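Local coordinates for CDP-glucose-4,6-dehydratase (Yersinia pseudotuberculosis, PDB 1RKX), which catalyses the NAD-dependent conversion of CDP-D-glucose into CDP-4-keto-6-deoxy-D-glucose, as a member of the short-chain dehydrogenase/reductase family, at the interface of chains A and B. Numbering follows the deposited sequence. Chains: chain A/B, CDP-glucose-4,6-dehydratase.

The interface of chains A and B. Residues chain A 142, 300-302; chain B 312.
Helix 308-314 of chain B meets two loops of chain A, one between 3-10 helix 133-135 and helix 156-175, the other between strand 289-290 and helix 308-314. B:Met312 reaches from the helix into the angle between these loops, and its terminal methyl carries the nearest contacts. CE of B:Met312 lies 3.4 Å from the backbone carbonyl O of A:Ala300, approaching from beside the C=O group. CE of B:Met312 also rests 3.8 Å from CA of A:His301, whereas the imidazole of that histidine turns away from the methionine.

The aromatic ring of A:Tyr302 borders the methyl on another side. CE of B:Met312 stands 3.6 Å from ring carbon CE2 of A:Tyr302; it is displaced to one face of the ring and beyond the CD2-CE2 edge, not centred over the face. The tyrosine CG sits between its backbone N and carbonyl carbon (chi1 53°), which swings the ring to this flank. Bends at chi2 (-63°) and chi3 (-85°) fold the methionine chain, bringing the methyl in between the ring and the carbonyl of A:Ala300.

Nearer the helix, A:Ile142 is a looser neighbour, with its branch methyl CG2 4.3 Å from CG of B:Met312. The contacts seen here are van der Waals packing of the methionine side chain, and 80 Å² of the surface of B:Met312 is hidden by chain A.

The interface is two-fold symmetric, so the contact recurs with the chains exchanged. The deposited assembly is a tetramer, but the structure alone does not prove that this pairing is used in solution. The patch lies at the periphery of each subunit, where loops of chain A face the short helix that follows strand 289-290 in chain B.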
# COMPACT_ATOMS: atom_id res chain seq x y z
N ILE A 142 0.20 -14.39 -5.75
CA ILE A 142 0.85 -15.52 -5.11
C ILE A 142 1.11 -15.41 -3.61
O ILE A 142 1.40 -16.41 -2.97
CB ILE A 142 2.20 -15.81 -5.77
CG1 ILE A 142 3.12 -14.59 -5.59
CG2 ILE A 142 2.01 -16.13 -7.25
CD1 ILE A 142 4.51 -14.77 -6.14
N ALA A 300 -1.54 -20.13 -11.66
CA ALA A 300 -0.22 -19.87 -11.11
C ALA A 300 -0.24 -19.35 -9.68
O ALA A 300 0.78 -18.88 -9.17
CB ALA A 300 0.53 -18.89 -12.01
N HIS A 301 -1.40 -19.44 -9.03
CA HIS A 301 -1.52 -18.97 -7.65
C HIS A 301 -2.81 -19.44 -7.01
O HIS A 301 -3.70 -19.96 -7.68
CB HIS A 301 -1.45 -17.44 -7.59
CG HIS A 301 -2.68 -16.77 -8.12
ND1 HIS A 301 -3.03 -16.82 -9.45
CD2 HIS A 301 -3.65 -16.06 -7.50
CE1 HIS A 301 -4.17 -16.17 -9.63
NE2 HIS A 301 -4.56 -15.70 -8.45
N TYR A 302 -2.92 -19.24 -5.70
CA TYR A 302 -4.11 -19.63 -4.95
C TYR A 302 -4.18 -18.81 -3.67
O TYR A 302 -3.17 -18.35 -3.16
CB TYR A 302 -4.07 -21.12 -4.63
CG TYR A 302 -2.80 -21.57 -3.94
CD1 TYR A 302 -2.66 -21.44 -2.55
CD2 TYR A 302 -1.73 -22.09 -4.66
CE1 TYR A 302 -1.49 -21.83 -1.91
CE2 TYR A 302 -0.55 -22.47 -4.04
CZ TYR A 302 -0.44 -22.34 -2.66
OH TYR A 302 0.73 -22.71 -2.04
N MET B 312 6.78 -20.50 -6.79
CA MET B 312 5.72 -20.58 -7.79
C MET B 312 6.14 -20.35 -9.24
O MET B 312 5.55 -20.93 -10.15
CB MET B 312 4.60 -19.59 -7.45
CG MET B 312 3.99 -19.80 -6.07
SD MET B 312 3.19 -21.40 -5.93
CE MET B 312 1.57 -21.01 -6.61